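Long-range contacts in putative polysaccharide binding proteins (DUF1812) (Bacteroides thetaiotaomicron VPI-5482, PDB 3GF8), which is of unproven function but, as a lipoprotein of the FimB/Mfa2 family, probably serves in assembling or anchoring fimbriae at the outer membrane: residues V152-Q157 / I269-S274; K222-L227 / V236-L241; R196-E201 / D211-R216; N249-N254 / V283-V288. All blocks are in the same frame, centred on the assembly; numbering follows the deposited sequence.

Contact 1 of 4, residues V152-Q157 / I269-S274; sequences VRFGFQ and IIFFLS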
loop_
_atom_site.group_PDB
_atom_site.type_symbol
_atom_site.label_atom_id
_atom_site.label_comp_id
_atom_site.label_asym_id
_atom_site.label_seq_id
_atom_site.Cartn_x
_atom_site.Cartn_y
_atom_site.Cartn_z
ATOM N N VAL A 152 9.464 0.543 -1.672
ATOM C CA VAL A 152 10.304 0.167 -2.816
ATOM C C VAL A 152 11.721 0.661 -2.578
ATOM O O VAL A 152 11.918 1.813 -2.190
ATOM C CB VAL A 152 9.790 0.701 -4.164
ATOM C CG1 VAL A 152 8.301 0.591 -4.267
ATOM C CG2 VAL A 152 10.191 2.104 -4.348
ATOM N N ARG A 153 12.695 -0.229 -2.762
ATOM C CA ARG A 153 14.096 0.136 -2.722
ATOM C C ARG A 153 14.620 0.120 -4.144
ATOM O O ARG A 153 14.623 -0.933 -4.796
ATOM C CB ARG A 153 14.875 -0.845 -1.884
ATOM C CG ARG A 153 16.389 -0.608 -1.979
ATOM C CD ARG A 153 17.140 -1.342 -0.881
ATOM N NE ARG A 153 16.594 -0.982 0.414
ATOM C CZ ARG A 153 17.115 -1.342 1.571
ATOM N NH1 ARG A 153 18.234 -2.058 1.617
ATOM N NH2 ARG A 153 16.521 -0.957 2.689
ATOM N N PHE A 154 15.031 1.284 -4.645
ATOM C CA PHE A 154 15.555 1.380 -5.993
ATOM C C PHE A 154 17.070 1.530 -6.002
ATOM O O PHE A 154 17.624 2.314 -5.254
ATOM C CB PHE A 154 14.958 2.542 -6.748
ATOM C CG PHE A 154 13.499 2.404 -7.062
ATOM C CD1 PHE A 154 13.027 1.330 -7.773
ATOM C CD2 PHE A 154 12.606 3.392 -6.716
ATOM C CE1 PHE A 154 11.690 1.235 -8.108
ATOM C CE2 PHE A 154 11.258 3.297 -7.060
ATOM C CZ PHE A 154 10.813 2.225 -7.753
ATOM N N GLY A 155 17.717 0.747 -6.865
ATOM C CA GLY A 155 19.121 0.895 -7.199
ATOM C C GLY A 155 19.271 1.192 -8.682
ATOM O O GLY A 155 18.492 0.726 -9.523
ATOM N N PHE A 156 20.268 1.992 -9.024
ATOM C CA PHE A 156 20.492 2.337 -10.401
ATOM C C PHE A 156 21.964 2.130 -10.677
ATOM O O PHE A 156 22.785 2.768 -10.048
ATOM C CB PHE A 156 20.078 3.800 -10.658
ATOM C CG PHE A 156 18.660 4.090 -10.279
ATOM C CD1 PHE A 156 18.342 4.435 -8.994
ATOM C CD2 PHE A 156 17.646 3.989 -11.215
ATOM C CE1 PHE A 156 17.029 4.657 -8.637
ATOM C CE2 PHE A 156 16.334 4.209 -10.865
ATOM C CZ PHE A 156 16.021 4.544 -9.589
ATOM N N GLN A 157 22.282 1.246 -11.627
ATOM C CA GLN A 157 23.658 0.975 -12.046
ATOM C C GLN A 157 23.829 0.890 -13.551
ATOM O O GLN A 157 22.905 0.592 -14.329
ATOM C CB GLN A 157 24.128 -0.371 -11.520
ATOM C CG GLN A 157 23.920 -0.627 -10.065
ATOM C CD GLN A 157 24.112 -2.111 -9.714
ATOM O OE1 GLN A 157 24.555 -2.908 -10.548
ATOM N NE2 GLN A 157 23.777 -2.478 -8.470
ATOM N N ILE A 269 14.145 -3.215 -6.500
ATOM C CA ILE A 269 14.380 -3.169 -7.923
ATOM C C ILE A 269 15.707 -2.509 -8.211
ATOM O O ILE A 269 15.931 -1.345 -7.827
ATOM C CB ILE A 269 13.263 -2.384 -8.627
ATOM C CG1 ILE A 269 11.882 -2.890 -8.148
ATOM C CG2 ILE A 269 13.467 -2.437 -10.156
ATOM C CD1 ILE A 269 10.716 -2.333 -8.939
ATOM N N ILE A 270 16.604 -3.253 -8.854
ATOM C CA ILE A 270 17.770 -2.668 -9.490
ATOM C C ILE A 270 17.498 -2.418 -10.985
ATOM O O ILE A 270 17.116 -3.336 -11.708
ATOM C CB ILE A 270 19.011 -3.552 -9.415
ATOM C CG1 ILE A 270 19.225 -4.129 -8.012
ATOM C CG2 ILE A 270 20.214 -2.724 -9.751
ATOM C CD1 ILE A 270 19.334 -3.091 -6.954
ATOM N N PHE A 271 17.716 -1.182 -11.438
ATOM C CA PHE A 271 17.837 -0.869 -12.853
ATOM C C PHE A 271 19.288 -0.891 -13.324
ATOM O O PHE A 271 20.184 -0.242 -12.727
ATOM C CB PHE A 271 17.247 0.507 -13.143
ATOM C CG PHE A 271 15.805 0.618 -12.771
ATOM C CD1 PHE A 271 15.443 0.859 -11.469
ATOM C CD2 PHE A 271 14.822 0.474 -13.721
ATOM C CE1 PHE A 271 14.136 0.950 -11.115
ATOM C CE2 PHE A 271 13.505 0.570 -13.372
ATOM C CZ PHE A 271 13.164 0.804 -12.068
ATOM N N PHE A 272 19.501 -1.644 -14.402
ATOM C CA PHE A 272 20.768 -1.713 -15.101
ATOM C C PHE A 272 20.617 -0.907 -16.373
ATOM O O PHE A 272 19.881 -1.304 -17.288
ATOM C CB PHE A 272 21.140 -3.160 -15.408
ATOM C CG PHE A 272 21.399 -3.949 -14.184
ATOM C CD1 PHE A 272 20.345 -4.449 -13.441
ATOM C CD2 PHE A 272 22.686 -4.115 -13.720
ATOM C CE1 PHE A 272 20.586 -5.143 -12.275
ATOM C CE2 PHE A 272 22.934 -4.799 -12.547
ATOM C CZ PHE A 272 21.893 -5.316 -11.828
ATOM N N LEU A 273 21.286 0.239 -16.417
ATOM C CA LEU A 273 21.030 1.228 -17.465
ATOM C C LEU A 273 22.158 1.329 -18.466
ATOM O O LEU A 273 23.332 1.055 -18.162
ATOM C CB LEU A 273 20.844 2.592 -16.848
ATOM C CG LEU A 273 19.771 2.648 -15.788
ATOM C CD1 LEU A 273 20.047 3.802 -14.905
ATOM C CD2 LEU A 273 18.453 2.791 -16.506
ATOM N N SER A 274 21.775 1.728 -19.668
ATOM C CA SER A 274 22.729 2.110 -20.676
ATOM C C SER A 274 23.266 3.503 -20.316
ATOM O O SER A 274 22.708 4.222 -19.470
ATOM C CB SER A 274 22.070 2.139 -22.057
ATOM O OG SER A 274 21.221 3.268 -22.221
#

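Contact 2 of 4, residues K222-L227 / V236-L241; sequences KTRLVL and VFDINL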
loop_
_atom_site.group_PDB
_atom_site.type_symbol
_atom_site.label_atom_id
_atom_site.label_comp_id
_atom_site.label_asym_id
_atom_site.label_seq_id
_atom_site.Cartn_x
_atom_site.Cartn_y
_atom_site.Cartn_z
ATOM N N LYS A 222 -0.816 4.267 -14.357
ATOM C CA LYS A 222 0.459 4.398 -15.055
ATOM C C LYS A 222 1.484 5.099 -14.189
ATOM O O LYS A 222 2.270 5.927 -14.678
ATOM C CB LYS A 222 0.291 5.148 -16.369
ATOM C CG LYS A 222 -0.557 4.422 -17.433
ATOM C CD LYS A 222 -0.899 5.393 -18.545
ATOM C CE LYS A 222 -1.268 4.696 -19.858
ATOM N NZ LYS A 222 -2.674 4.200 -19.828
ATOM N N THR A 223 1.505 4.708 -12.914
ATOM C CA THR A 223 2.387 5.269 -11.896
ATOM C C THR A 223 3.807 5.359 -12.388
ATOM O O THR A 223 4.384 4.392 -12.867
ATOM C CB THR A 223 2.333 4.399 -10.637
ATOM O OG1 THR A 223 0.965 4.314 -10.215
ATOM C CG2 THR A 223 3.217 4.984 -9.522
ATOM N N ARG A 224 4.372 6.540 -12.266
ATOM C CA ARG A 224 5.655 6.842 -12.875
ATOM C C ARG A 224 6.803 6.842 -11.905
ATOM O O ARG A 224 6.646 7.358 -10.809
ATOM C CB ARG A 224 5.607 8.255 -13.478
ATOM C CG ARG A 224 4.714 8.365 -14.710
ATOM C CD ARG A 224 5.159 9.517 -15.574
ATOM N NE ARG A 224 4.704 10.773 -15.021
ATOM C CZ ARG A 224 5.311 11.950 -15.145
ATOM N NH1 ARG A 224 6.465 12.084 -15.778
ATOM N NH2 ARG A 224 4.747 13.018 -14.588
ATOM N N LEU A 225 7.973 6.340 -12.342
ATOM C CA LEU A 225 9.231 6.584 -11.639
ATOM C C LEU A 225 9.988 7.575 -12.508
ATOM O O LEU A 225 10.241 7.308 -13.687
ATOM C CB LEU A 225 10.045 5.303 -11.439
ATOM C CG LEU A 225 11.491 5.466 -10.933
ATOM C CD1 LEU A 225 11.517 6.050 -9.492
ATOM C CD2 LEU A 225 12.279 4.144 -10.989
ATOM N N VAL A 226 10.329 8.721 -11.932
ATOM C CA VAL A 226 10.983 9.820 -12.645
ATOM C C VAL A 226 12.239 10.264 -11.897
ATOM O O VAL A 226 12.197 10.585 -10.707
ATOM C CB VAL A 226 10.062 11.054 -12.773
ATOM C CG1 VAL A 226 10.758 12.172 -13.611
ATOM C CG2 VAL A 226 8.702 10.669 -13.364
ATOM N N LEU A 227 13.355 10.265 -12.615
ATOM C CA LEU A 227 14.621 10.782 -12.142
ATOM C C LEU A 227 14.938 12.098 -12.851
ATOM O O LEU A 227 14.793 12.213 -14.067
ATOM C CB LEU A 227 15.741 9.767 -12.395
ATOM C CG LEU A 227 15.936 8.679 -11.353
ATOM C CD1 LEU A 227 14.680 7.806 -11.110
ATOM C CD2 LEU A 227 17.104 7.833 -11.774
ATOM N N VAL A 236 15.844 12.583 -16.744
ATOM C CA VAL A 236 16.699 11.623 -17.455
ATOM C C VAL A 236 16.107 10.233 -17.536
ATOM O O VAL A 236 16.634 9.386 -18.250
ATOM C CB VAL A 236 18.095 11.515 -16.797
ATOM C CG1 VAL A 236 18.837 12.864 -16.925
ATOM C CG2 VAL A 236 17.975 11.106 -15.340
ATOM N N PHE A 237 15.032 9.983 -16.788
ATOM C CA PHE A 237 14.414 8.658 -16.707
ATOM C C PHE A 237 12.959 8.835 -16.285
ATOM O O PHE A 237 12.651 9.518 -15.308
ATOM C CB PHE A 237 15.157 7.791 -15.702
ATOM C CG PHE A 237 14.917 6.288 -15.837
ATOM C CD1 PHE A 237 15.319 5.598 -16.967
ATOM C CD2 PHE A 237 14.383 5.559 -14.780
ATOM C CE1 PHE A 237 15.157 4.211 -17.053
ATOM C CE2 PHE A 237 14.220 4.164 -14.862
ATOM C CZ PHE A 237 14.594 3.502 -15.993
ATOM N N ASP A 238 12.061 8.207 -17.030
ATOM C CA ASP A 238 10.653 8.413 -16.823
ATOM C C ASP A 238 9.911 7.200 -17.316
ATOM O O ASP A 238 9.583 7.136 -18.485
ATOM C CB ASP A 238 10.182 9.679 -17.540
ATOM C CG ASP A 238 8.770 10.083 -17.128
ATOM O OD1 ASP A 238 8.080 9.298 -16.441
ATOM O OD2 ASP A 238 8.336 11.190 -17.492
ATOM N N ILE A 239 9.640 6.255 -16.407
ATOM C CA ILE A 239 9.052 4.984 -16.794
ATOM C C ILE A 239 7.745 4.714 -16.069
ATOM O O ILE A 239 7.375 5.383 -15.075
ATOM C CB ILE A 239 10.064 3.791 -16.697
ATOM C CG1 ILE A 239 10.625 3.581 -15.281
ATOM C CG2 ILE A 239 11.247 4.055 -17.617
ATOM C CD1 ILE A 239 9.816 2.687 -14.400
ATOM N N ASN A 240 7.009 3.757 -16.614
ATOM C CA ASN A 240 5.726 3.375 -16.067
ATOM C C ASN A 240 6.023 2.181 -15.201
ATOM O O ASN A 240 6.267 1.068 -15.679
ATOM C CB ASN A 240 4.739 3.077 -17.197
ATOM C CG ASN A 240 3.415 2.555 -16.701
ATOM O OD1 ASN A 240 3.288 2.114 -15.566
ATOM N ND2 ASN A 240 2.415 2.588 -17.566
ATOM N N LEU A 241 6.080 2.445 -13.903
ATOM C CA LEU A 241 6.433 1.455 -12.943
ATOM C C LEU A 241 5.408 0.323 -12.943
ATOM O O LEU A 241 5.761 -0.852 -12.777
ATOM C CB LEU A 241 6.493 2.120 -11.560
ATOM C CG LEU A 241 6.957 1.249 -10.405
ATOM C CD1 LEU A 241 8.359 0.770 -10.676
ATOM C CD2 LEU A 241 6.861 2.021 -9.060
#

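Contact 3 of 4, residues R196-E201 / D211-R216; sequences RPYYME and DMNTMR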
loop_
_atom_site.group_PDB
_atom_site.type_symbol
_atom_site.label_atom_id
_atom_site.label_comp_id
_atom_site.label_asym_id
_atom_site.label_seq_id
_atom_site.Cartn_x
_atom_site.Cartn_y
_atom_site.Cartn_z
ATOM N N ARG A 196 8.844 10.904 -2.685
ATOM C CA ARG A 196 10.289 11.034 -2.807
ATOM C C ARG A 196 10.993 10.295 -1.715
ATOM O O ARG A 196 10.373 9.982 -0.739
ATOM C CB ARG A 196 10.657 12.500 -2.706
ATOM C CG ARG A 196 10.038 13.255 -3.826
ATOM C CD ARG A 196 10.437 14.695 -3.883
ATOM N NE ARG A 196 9.696 15.290 -4.981
ATOM C CZ ARG A 196 9.898 16.506 -5.458
ATOM N NH1 ARG A 196 10.849 17.252 -4.960
ATOM N NH2 ARG A 196 9.165 16.967 -6.470
ATOM N N PRO A 197 12.295 10.035 -1.870
ATOM C CA PRO A 197 12.961 9.171 -0.889
ATOM C C PRO A 197 12.844 9.628 0.552
ATOM O O PRO A 197 12.949 10.812 0.836
ATOM C CB PRO A 197 14.412 9.186 -1.339
ATOM C CG PRO A 197 14.311 9.368 -2.847
ATOM C CD PRO A 197 13.167 10.323 -3.027
ATOM N N TYR A 198 12.602 8.685 1.450
ATOM C CA TYR A 198 12.738 8.967 2.856
ATOM C C TYR A 198 14.111 8.547 3.365
ATOM O O TYR A 198 14.505 8.932 4.457
ATOM C CB TYR A 198 11.569 8.370 3.668
ATOM C CG TYR A 198 11.440 6.872 3.581
ATOM C CD1 TYR A 198 12.275 6.055 4.323
ATOM C CD2 TYR A 198 10.500 6.274 2.747
ATOM C CE1 TYR A 198 12.189 4.674 4.247
ATOM C CE2 TYR A 198 10.397 4.906 2.669
ATOM C CZ TYR A 198 11.243 4.103 3.437
ATOM O OH TYR A 198 11.202 2.725 3.367
ATOM N N TYR A 199 14.851 7.770 2.581
ATOM C CA TYR A 199 16.223 7.376 2.968
ATOM C C TYR A 199 17.031 7.112 1.735
ATOM O O TYR A 199 16.501 6.649 0.744
ATOM C CB TYR A 199 16.206 6.139 3.829
ATOM C CG TYR A 199 17.562 5.637 4.183
ATOM C CD1 TYR A 199 18.255 6.170 5.253
ATOM C CD2 TYR A 199 18.141 4.584 3.475
ATOM C CE1 TYR A 199 19.481 5.733 5.563
ATOM C CE2 TYR A 199 19.367 4.117 3.803
ATOM C CZ TYR A 199 20.030 4.709 4.859
ATOM O OH TYR A 199 21.247 4.279 5.210
HETATM N N MSE A 200 18.304 7.460 1.791
HETATM C CA MSE A 200 19.196 7.342 0.657
HETATM C C MSE A 200 20.510 6.856 1.227
HETATM O O MSE A 200 20.870 7.220 2.346
HETATM C CB MSE A 200 19.358 8.701 -0.041
HETATM C CG MSE A 200 18.075 9.228 -0.707
HETATM SE SE MSE A 200 18.092 11.138 -1.115
HETATM C CE MSE A 200 18.645 11.695 0.691
ATOM N N GLU A 201 21.207 6.044 0.470
ATOM C CA GLU A 201 22.465 5.520 0.922
ATOM C C GLU A 201 23.362 5.322 -0.286
ATOM O O GLU A 201 22.983 4.620 -1.184
ATOM C CB GLU A 201 22.206 4.189 1.598
ATOM C CG GLU A 201 23.443 3.335 1.642
ATOM C CD GLU A 201 23.539 2.476 2.866
ATOM O OE1 GLU A 201 22.617 2.463 3.729
ATOM O OE2 GLU A 201 24.584 1.815 2.958
ATOM N N ASP A 211 15.310 4.553 -0.612
ATOM C CA ASP A 211 14.084 3.921 -0.164
ATOM C C ASP A 211 12.980 4.912 -0.238
ATOM O O ASP A 211 13.090 6.019 0.310
ATOM C CB ASP A 211 14.143 3.441 1.281
ATOM C CG ASP A 211 14.999 2.201 1.465
ATOM O OD1 ASP A 211 15.296 1.536 0.459
ATOM O OD2 ASP A 211 15.373 1.898 2.635
HETATM N N MSE A 212 11.897 4.476 -0.867
HETATM C CA MSE A 212 10.686 5.266 -1.077
HETATM C C MSE A 212 9.477 4.475 -0.658
HETATM O O MSE A 212 9.538 3.247 -0.562
HETATM C CB MSE A 212 10.557 5.531 -2.572
HETATM C CG MSE A 212 11.866 6.090 -3.156
HETATM SE SE MSE A 212 11.745 6.635 -5.018
HETATM C CE MSE A 212 10.689 8.116 -4.845
ATOM N N ASN A 213 8.352 5.150 -0.472
ATOM C CA ASN A 213 7.070 4.446 -0.380
ATOM C C ASN A 213 5.897 5.161 -1.057
ATOM O O ASN A 213 5.914 6.350 -1.255
ATOM C CB ASN A 213 6.705 4.000 1.061
ATOM C CG ASN A 213 6.592 5.134 2.087
ATOM O OD1 ASN A 213 6.320 4.863 3.275
ATOM N ND2 ASN A 213 6.843 6.360 1.686
ATOM N N THR A 214 4.874 4.412 -1.425
ATOM C CA THR A 214 3.714 5.053 -2.001
ATOM C C THR A 214 2.457 4.361 -1.514
ATOM O O THR A 214 2.517 3.395 -0.763
ATOM C CB THR A 214 3.777 5.064 -3.557
ATOM O OG1 THR A 214 2.721 5.887 -4.062
ATOM C CG2 THR A 214 3.681 3.623 -4.128
HETATM N N MSE A 215 1.311 4.865 -1.953
HETATM C CA MSE A 215 0.029 4.242 -1.632
HETATM C C MSE A 215 -0.186 3.125 -2.695
HETATM O O MSE A 215 0.791 2.619 -3.222
HETATM C CB MSE A 215 -1.038 5.336 -1.588
HETATM C CG MSE A 215 -0.768 6.338 -0.446
HETATM SE SE MSE A 215 -1.458 5.677 1.213
HETATM C CE MSE A 215 -3.320 5.994 0.726
ATOM N N ARG A 216 -1.427 2.754 -3.011
ATOM C CA ARG A 216 -1.715 1.527 -3.744
ATOM C C ARG A 216 -1.128 1.545 -5.120
ATOM O O ARG A 216 -1.182 2.595 -5.807
ATOM C CB ARG A 216 -3.216 1.317 -3.882
ATOM C CG ARG A 216 -3.926 1.116 -2.532
ATOM C CD ARG A 216 -5.320 0.584 -2.735
ATOM N NE ARG A 216 -5.268 -0.798 -3.187
ATOM C CZ ARG A 216 -6.215 -1.411 -3.897
ATOM N NH1 ARG A 216 -7.302 -0.772 -4.298
ATOM N NH2 ARG A 216 -6.069 -2.673 -4.229
HETATM O O HOH W 1 8.480 7.987 -0.614
#

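Contact 4 of 4, residues N249-N254 / V283-V288; sequences NAEGKN and VVNGWV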
loop_
_atom_site.group_PDB
_atom_site.type_symbol
_atom_site.label_atom_id
_atom_site.label_comp_id
_atom_site.label_asym_id
_atom_site.label_seq_id
_atom_site.Cartn_x
_atom_site.Cartn_y
_atom_site.Cartn_z
ATOM N N ASN A 249 7.009 -11.615 -13.775
ATOM C CA ASN A 249 6.282 -12.880 -13.576
ATOM C C ASN A 249 5.605 -13.034 -12.216
ATOM O O ASN A 249 5.342 -14.159 -11.770
ATOM C CB ASN A 249 7.276 -14.046 -13.777
ATOM C CG ASN A 249 8.528 -13.962 -12.823
ATOM O OD1 ASN A 249 8.865 -12.899 -12.238
ATOM N ND2 ASN A 249 9.211 -15.099 -12.683
ATOM N N ALA A 250 5.343 -11.919 -11.533
ATOM C CA ALA A 250 4.827 -11.972 -10.140
ATOM C C ALA A 250 5.715 -12.918 -9.297
ATOM O O ALA A 250 5.246 -13.782 -8.534
ATOM C CB ALA A 250 3.386 -12.414 -10.118
ATOM N N GLU A 251 7.010 -12.759 -9.490
ATOM C CA GLU A 251 8.003 -13.490 -8.722
ATOM C C GLU A 251 7.826 -14.995 -8.836
ATOM O O GLU A 251 8.038 -15.734 -7.898
ATOM C CB GLU A 251 8.011 -12.999 -7.268
ATOM C CG GLU A 251 8.366 -11.497 -7.199
ATOM C CD GLU A 251 8.433 -10.963 -5.778
ATOM O OE1 GLU A 251 8.907 -11.718 -4.901
ATOM O OE2 GLU A 251 8.025 -9.795 -5.555
ATOM N N GLY A 252 7.430 -15.431 -10.019
ATOM C CA GLY A 252 7.327 -16.850 -10.313
ATOM C C GLY A 252 5.985 -17.415 -9.955
ATOM O O GLY A 252 5.783 -18.610 -10.063
ATOM N N LYS A 253 5.053 -16.576 -9.513
ATOM C CA LYS A 253 3.751 -17.091 -9.133
ATOM C C LYS A 253 2.748 -16.890 -10.243
ATOM O O LYS A 253 3.032 -16.218 -11.249
ATOM C CB LYS A 253 3.286 -16.469 -7.820
ATOM C CG LYS A 253 4.294 -16.720 -6.705
ATOM C CD LYS A 253 3.624 -17.078 -5.392
ATOM C CE LYS A 253 4.550 -16.880 -4.197
ATOM N NZ LYS A 253 5.667 -17.844 -4.210
ATOM N N ASN A 254 1.601 -17.538 -10.058
ATOM C CA ASN A 254 0.454 -17.483 -10.982
ATOM C C ASN A 254 -0.487 -16.397 -10.488
ATOM O O ASN A 254 -1.514 -16.692 -9.854
ATOM C CB ASN A 254 -0.307 -18.836 -11.028
ATOM N N VAL A 283 16.080 -6.079 -11.995
ATOM C CA VAL A 283 15.998 -7.198 -11.119
ATOM C C VAL A 283 15.000 -6.779 -10.078
ATOM O O VAL A 283 15.191 -5.755 -9.412
ATOM C CB VAL A 283 17.329 -7.523 -10.536
ATOM C CG1 VAL A 283 17.229 -8.726 -9.488
ATOM C CG2 VAL A 283 18.255 -7.879 -11.630
ATOM N N VAL A 284 13.908 -7.535 -9.986
ATOM C CA VAL A 284 12.857 -7.289 -8.997
ATOM C C VAL A 284 12.883 -8.426 -8.012
ATOM O O VAL A 284 12.625 -9.563 -8.367
ATOM C CB VAL A 284 11.486 -7.186 -9.646
ATOM C CG1 VAL A 284 10.385 -6.849 -8.588
ATOM C CG2 VAL A 284 11.535 -6.161 -10.770
ATOM N N ASN A 285 13.231 -8.117 -6.775
ATOM C CA ASN A 285 13.337 -9.133 -5.723
ATOM C C ASN A 285 14.047 -10.405 -6.230
ATOM O O ASN A 285 13.568 -11.517 -6.060
ATOM C CB ASN A 285 11.943 -9.441 -5.159
ATOM C CG ASN A 285 11.301 -8.241 -4.455
ATOM O OD1 ASN A 285 12.007 -7.346 -4.018
ATOM N ND2 ASN A 285 9.946 -8.222 -4.349
ATOM N N GLY A 286 15.200 -10.232 -6.856
ATOM C CA GLY A 286 15.996 -11.369 -7.272
ATOM C C GLY A 286 15.723 -11.874 -8.677
ATOM O O GLY A 286 16.574 -12.577 -9.235
ATOM N N TRP A 287 14.573 -11.508 -9.260
ATOM C CA TRP A 287 14.210 -11.975 -10.596
ATOM C C TRP A 287 14.693 -11.028 -11.652
ATOM O O TRP A 287 14.298 -9.877 -11.639
ATOM C CB TRP A 287 12.703 -12.128 -10.744
ATOM C CG TRP A 287 12.154 -13.155 -9.821
ATOM C CD1 TRP A 287 11.826 -12.985 -8.503
ATOM C CD2 TRP A 287 11.906 -14.539 -10.126
ATOM N NE1 TRP A 287 11.354 -14.181 -7.976
ATOM C CE2 TRP A 287 11.393 -15.144 -8.953
ATOM C CE3 TRP A 287 12.078 -15.326 -11.273
ATOM C CZ2 TRP A 287 11.066 -16.502 -8.892
ATOM C CZ3 TRP A 287 11.733 -16.664 -11.220
ATOM C CH2 TRP A 287 11.219 -17.241 -10.024
ATOM N N VAL A 288 15.510 -11.548 -12.573
ATOM C CA VAL A 288 16.055 -10.790 -13.673
ATOM C C VAL A 288 15.056 -10.736 -14.828
ATOM O O VAL A 288 14.508 -11.757 -15.152
ATOM C CB VAL A 288 17.339 -11.453 -14.163
ATOM C CG1 VAL A 288 17.967 -10.619 -15.240
ATOM C CG2 VAL A 288 18.307 -11.707 -12.970
HETATM O O HOH W 2 11.035 -13.272 -5.206
#

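Contact 1 of 4, residues V152-Q157 / I269-S274
Two adjacent parallel strands, 139-158 and 266-273, meet here, and an aromatic cluster of F154, F156 and F271 fills one face of the pairing. The backbones are joined by five N-H...O bonds in regular parallel alternation: I269 N to R153 O, G155 N to I269 O, F271 N to G155 O, Q157 N to F271 O and L273 N to Q157 O. The last is the shortest, with L273 N 2.7 Å from Q157 O. Within the cluster, F156 and F271 lie side by side with ring planes only 6° apart, but slid so far that they barely overlap; F156 CE2 touches F271 CD1 at 3.5 Å. F154 is turned 51° against F271 and brings CD1 to 3.5 Å from F271 CE1, while I269 CD1 reaches the edge of the F154 ring. L225 of strand 224-229 packs onto all three rings, making this part of the hydrophobic core. On the other face G155 leaves room for I270, whose CD1 sits 4.0 Å from G155 CA. Beside it, the extended Q157 side chain runs alongside F272, its amide plane 75° from the ring, with Q157 OE1 3.2 Å from F272 CE2.

Contact 2 of 4, residues K222-L227 / V236-L241
R224 and D238 cross on one face of a beta hairpin, strands 224-229 and 235-240, through a salt bridge between diagonal rather than directly paired residues. The R224 chain bends at chi3 (-78°), which turns NE out of the line of the chain. R224 NH1 lies 2.7 Å from D238 OD2 and further from D238 OD1; both hydrogen bonds are weak, and the guanidinium and carboxylate planes stand 35° apart. With chi1 at -169°, D238 CG is anti to the backbone N and alongside V226; D238 OD1 is 3.4 Å from V226 CG2. R235 is a second cationic partner of OD2. An alanine in place of R224 would probably leave D238 without its cross-strand charge partner, relying on R235, and uncover the carboxylate on that side. The other face is apolar: L225 CB meets I239 CD1 at 4.0 Å, L227 CB meets F237 CB, and L225 CD2 approaches the edge of the F237 ring. I239 CG2 covers part of one face of F237. Toward the hairpin's turn V236 and F237 both face L227, a classic beta bulge, with V236 CG2 3.9 Å from L227 CB. Where strand gives way to helix 241-246, N240 is the N-cap, its OD1 accepting from D243 N, and L241 N donates to T223 O at 2.8 Å.

Contact 3 of 4, residues R196-E201 / D211-R216
Y198 and Y199 both face D211 in a classic beta bulge, opening the hairpin of strands 199-201 and 209-214. Backbone hydrogen bonds define it: D211 O accepts from Y198 N at 2.9 Å and, weakly, from Y199 N, while D211 N donates to Y199 O at 2.8 Å. A water donates to R196 O and accepts from N213 N. Y198 packs broadly against the other strand: its CG lies between the backbone N and carbonyl carbon (chi1 61°), and D211 O sits over one ring face, 3.5 Å above the plane. D211 CB touches Y198 CZ at 3.7 Å, and the N213 side chain crosses that of Y198 at about a right angle, ND2 near Y198 CD2, planes 61° apart. The N213 amide bonds M120 N and K118 O. An alanine in place of Y198 would probably leave a gap beside D211 CB and the N213 amide. The D211 carboxylate pairs with R153. The selenomethionine M212 brings CE to 3.6 Å from R196 CA and 3.8 Å from P197 CD.

Contact 4 of 4, residues N249-N254 / V283-V288
W287, which closes the type I' turn V284-W287 of a beta hairpin, lays one face of its indole against the loop 249-254. E251 CA makes a CH-pi contact with the five-membered ring, 3.8 Å from its centroid and 22° off the normal. N249 ND2 lies over the same face toward the six-membered rim, 3.2 Å from W287 CE3, its amide plane 75° from the ring. G252 continues the cover, with CA 3.9 Å from W287 CH2; a CB on G252 would run into that atom. Next to the indole, N285 ND2 donates to E251 OE2 at 2.8 Å, nearly in its own amide plane but from above the carboxylate. E251 reaches it with a chain extended beyond CG, and OE2 takes hydrogen bonds from three residues, N285, Y260 and Q264. Further out, N285 is placed by the turn and by bonds of its amide group to the backbone of N266 and H268, while in the loop G252 N bonds N249 O and K253 N bonds A250 O. A water bridges the two segments: it donates to E251 OE1 at 2.7 Å and to N285 O, and accepts from W287 NE1 at 2.9 Å.

Contacts 1 and 2 share a hydrophobic core: the aromatic face of 152-157 / 269-274 packs on the apolar face of the 222-227 / 236-241 hairpin, where F237 meets F271 edge-to-face and L225 CD2 touches F271 CZ. Contact 2 keeps its charges on its other face. Contact 3 is partly buried and extends the sheet beyond strand 139-158, V152 bonding M212 through the backbone. Contact 4 is the surface member, reached through strand 279-284, which pairs with 266-273. Regular parallel bonding carries contact 1; contacts 2 and 3 each contain a bulge, contact 2 with a salt bridge, contact 3 with a water. An indole packed on loop backbone, a side-chain hydrogen bond and a water carry contact 4.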